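Local coordinates for ribonuclease VapC (Caulobacter crescentus, PDB 5L6L) that probably acts as a magnesium-dependent RNase, the toxin of a toxin-antitoxin pair, and is captured here with its antitoxin VapB on operator DNA, at the interface of chains A and C and the interface of chains B and C. Coordinates in Å, arbitrary orientation; residue numbers count along the deposited sequence, not the author numbering. Chains: chain A/B, Ribonuclease VapC; chain C, VapB family protein.

Contact 1: the interface of chains A and C. Residues chain A 61-62, 65-66; chain C 57, 60-62.
A chi1 of -161° swings the carboxylate of C:Asp57 opposite its main-chain nitrogen and against the helix 53-65 of chain A, where A:Val61 and A:Val65 each place CG1 anti to their own backbone nitrogen (chi1 167° for A:Val61), facing the antitoxin. These settings bring a methyl of each valine to the antitoxin. C:Asp57 runs antiparallel alongside both valines, so that the contact follows the flanks of the side chains. Its CB lies 3.9 Å from CG1 of A:Val65, and its carboxylate oxygen OD1 is 3.7 Å from CG1 of A:Val61. At 3.5 Å the same oxygen, OD1, is not within bonding reach of the carbonyl O of A:Val61. The other carboxylate oxygen, OD2, points towards A:Leu66, just past the helix end, and is 4.2 Å from its CG; these two side chains lie roughly perpendicular.

Beyond C:Asp57, in the short antitoxin helix 58-63, C:Leu62 spreads its two branches over successive toxin residues. CD1 meets CG1 of A:Val61 at 4.0 Å, while CD2 reaches CG of the selenomethionine A:Met62 at 4.1 Å, again nearly perpendicular. C:Ala60 and C:Thr61 border A:Val61 but are poorly ordered, and their detail carries little weight. A:Val61 is thus covered from both ends of the antitoxin segment, by C:Asp57 and C:Leu62. The site is a small patch in which the toxin helix 53-65 packs against C:Asp57 and the short antitoxin helix that follows it. It probably helps hold this stretch of VapB on the PIN-domain toxin and keep the VapBC complex together.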
loop_
_atom_site.group_PDB
_atom_site.type_symbol
_atom_site.label_atom_id
_atom_site.label_comp_id
_atom_site.label_asym_id
_atom_site.label_seq_id
_atom_site.Cartn_x
_atom_site.Cartn_y
_atom_site.Cartn_z
ATOM N N VAL A 61 8.701 -3.596 4.354
ATOM C CA VAL A 61 9.942 -3.112 3.762
ATOM C C VAL A 61 10.520 -4.161 2.803
ATOM O O VAL A 61 10.993 -3.824 1.707
ATOM C CB VAL A 61 10.938 -2.686 4.870
ATOM C CG1 VAL A 61 12.325 -2.479 4.318
ATOM C CG2 VAL A 61 10.485 -1.423 5.549
HETATM N N MSE A 62 10.453 -5.442 3.164
HETATM C CA MSE A 62 10.905 -6.487 2.240
HETATM C C MSE A 62 10.095 -6.466 0.942
HETATM O O MSE A 62 10.657 -6.533 -0.161
HETATM C CB MSE A 62 10.807 -7.861 2.875
HETATM C CG MSE A 62 11.667 -8.035 4.093
HETATM SE SE MSE A 62 11.337 -9.738 4.997
HETATM C CE MSE A 62 11.511 -10.976 3.492
ATOM N N VAL A 65 10.861 -4.135 -1.886
ATOM C CA VAL A 65 12.150 -4.301 -2.548
ATOM C C VAL A 65 12.240 -5.605 -3.337
ATOM O O VAL A 65 12.717 -5.606 -4.477
ATOM C CB VAL A 65 13.311 -4.197 -1.531
ATOM C CG1 VAL A 65 14.642 -4.570 -2.163
ATOM C CG2 VAL A 65 13.365 -2.792 -0.944
ATOM N N LEU A 66 11.777 -6.731 -2.770
ATOM C CA LEU A 66 11.872 -8.029 -3.457
ATOM C C LEU A 66 10.654 -8.252 -4.353
ATOM O O LEU A 66 9.517 -8.159 -3.870
ATOM C CB LEU A 66 12.001 -9.166 -2.451
ATOM C CG LEU A 66 13.069 -8.970 -1.353
ATOM C CD1 LEU A 66 13.011 -10.033 -0.266
ATOM C CD2 LEU A 66 14.449 -8.884 -1.951
ATOM N N ASP C 57 17.951 -3.150 1.299
ATOM C CA ASP C 57 16.996 -3.887 2.112
ATOM C C ASP C 57 17.573 -4.390 3.425
ATOM O O ASP C 57 17.063 -4.084 4.504
ATOM C CB ASP C 57 16.496 -5.062 1.275
ATOM C CG ASP C 57 15.203 -5.639 1.778
ATOM O OD1 ASP C 57 14.324 -4.863 2.246
ATOM O OD2 ASP C 57 15.075 -6.884 1.680
ATOM N N ALA C 60 18.548 -1.286 4.933
ATOM C CA ALA C 60 17.704 -0.101 4.855
ATOM C C ALA C 60 16.274 -0.460 4.516
ATOM O O ALA C 60 15.884 -0.574 3.360
ATOM C CB ALA C 60 18.273 0.920 3.819
ATOM N N THR C 61 15.507 -0.588 5.579
ATOM C CA THR C 61 16.126 -0.273 6.855
ATOM C C THR C 61 16.383 -1.475 7.725
ATOM O O THR C 61 16.513 -1.283 8.915
ATOM C CB THR C 61 15.271 0.771 7.692
ATOM O OG1 THR C 61 14.006 1.019 7.054
ATOM C CG2 THR C 61 16.037 2.122 7.898
ATOM N N LEU C 62 16.487 -2.689 7.178
ATOM C CA LEU C 62 16.172 -3.856 8.009
ATOM C C LEU C 62 17.007 -3.890 9.289
ATOM O O LEU C 62 16.461 -3.959 10.392
ATOM C CB LEU C 62 16.305 -5.158 7.215
ATOM C CG LEU C 62 15.022 -6.029 7.126
ATOM C CD1 LEU C 62 13.720 -5.253 6.901
ATOM C CD2 LEU C 62 15.155 -7.089 6.053
#

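Contact 2: the interface of chains B and C. Residues chain B 88, 90; chain C 75, 78.
Two loop segments meet here: residues 88 and 90 of chain B, which lie between the helices 73-86 and 93-105, and the C-terminal stretch of chain C that follows helix 58-63 and carries C:Asp75 and C:Leu78. B:Tyr88 and C:Asp75 advance from opposite directions, and the phenol hydroxyl OH of B:Tyr88 donates a hydrogen bond of 2.9 Å to OD2, a carboxylate oxygen of C:Asp75. The bond uses the anti lone pair of OD2, the one turned away from OD1. Ring and carboxylate are nearly coplanar, with 23° between their planes. The ring of B:Tyr88 extends opposite the main-chain nitrogen (chi1 178°), which carries the hydroxyl to the antitoxin.

B:Arg90 meets the same carboxylate with its aliphatic stem. Its CG is 3.4 Å from OD2 of C:Asp75, and CB is equally near, whereas the guanidinium does not pair with the acid: NE stays 5.1 Å from OD2, and the two planes stand 81° apart. The arginine chain bends at its CG-CD bond, turning its head away from the carboxylate. The opposite charges may still attract one another at this range. CG of B:Arg90 is shared, for CD2 of C:Leu78 packs on it at 3.5 Å and also comes near the arginine's carbonyl O. The arginine stem thereby bridges an acidic and an apolar residue of the antitoxin. This small mixed patch combines the tyrosine-to-aspartate hydrogen bond with apolar packing, and probably helps fasten the extended VapB tail across the PIN-domain toxin.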
loop_
_atom_site.group_PDB
_atom_site.type_symbol
_atom_site.label_atom_id
_atom_site.label_comp_id
_atom_site.label_asym_id
_atom_site.label_seq_id
_atom_site.Cartn_x
_atom_site.Cartn_y
_atom_site.Cartn_z
ATOM N N TYR B 88 -5.180 -15.506 12.564
ATOM C CA TYR B 88 -4.457 -16.562 11.864
ATOM C C TYR B 88 -5.010 -17.935 12.212
ATOM O O TYR B 88 -5.490 -18.171 13.324
ATOM C CB TYR B 88 -2.966 -16.551 12.215
ATOM C CG TYR B 88 -2.157 -17.663 11.547
ATOM C CD1 TYR B 88 -1.835 -17.597 10.192
ATOM C CD2 TYR B 88 -1.715 -18.760 12.265
ATOM C CE1 TYR B 88 -1.099 -18.587 9.569
ATOM C CE2 TYR B 88 -0.960 -19.760 11.655
ATOM C CZ TYR B 88 -0.653 -19.674 10.306
ATOM O OH TYR B 88 0.093 -20.666 9.685
ATOM N N ARG B 90 -3.508 -21.926 11.082
ATOM C CA ARG B 90 -2.677 -22.806 10.263
ATOM C C ARG B 90 -3.536 -23.723 9.400
ATOM O O ARG B 90 -3.226 -23.958 8.223
ATOM C CB ARG B 90 -1.746 -23.618 11.158
ATOM C CG ARG B 90 -0.714 -24.444 10.418
ATOM C CD ARG B 90 -0.257 -25.629 11.259
ATOM N NE ARG B 90 -1.410 -26.483 11.479
ATOM C CZ ARG B 90 -1.826 -27.396 10.609
ATOM N NH1 ARG B 90 -2.908 -28.117 10.868
ATOM N NH2 ARG B 90 -1.148 -27.595 9.486
ATOM N N ASP C 75 5.085 -22.689 10.249
ATOM C CA ASP C 75 4.029 -23.694 10.312
ATOM C C ASP C 75 4.095 -24.591 9.084
ATOM O O ASP C 75 4.205 -24.105 7.954
ATOM C CB ASP C 75 2.654 -23.033 10.390
ATOM C CG ASP C 75 2.182 -22.816 11.806
ATOM O OD1 ASP C 75 2.774 -23.396 12.744
ATOM O OD2 ASP C 75 1.195 -22.072 11.977
ATOM N N LEU C 78 0.397 -27.417 5.676
ATOM C CA LEU C 78 -0.724 -26.545 5.359
ATOM C C LEU C 78 -1.748 -27.215 4.441
ATOM O O LEU C 78 -2.956 -26.994 4.600
ATOM C CB LEU C 78 -0.208 -25.250 4.735
ATOM C CG LEU C 78 0.686 -24.366 5.595
ATOM C CD1 LEU C 78 0.942 -23.054 4.863
ATOM C CD2 LEU C 78 0.121 -24.134 6.996
#

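About 25 Å separates the centres of the C-alpha atoms of contact 1 and contact 2, which share no residue but draw on one antitoxin chain. Contact 1 engages helix 58-63 and the residue just before it, and contact 2 a later, extended segment. The toxin partner also changes, from chain A to chain B, so a single VapB chain touches two VapC copies and may help hold them together. On the toxin side the surfaces differ as well, one on helix 53-65 and the residue after it, the other in a loop. The deposited assembly contains four copies of each protein, among which both contacts can recur.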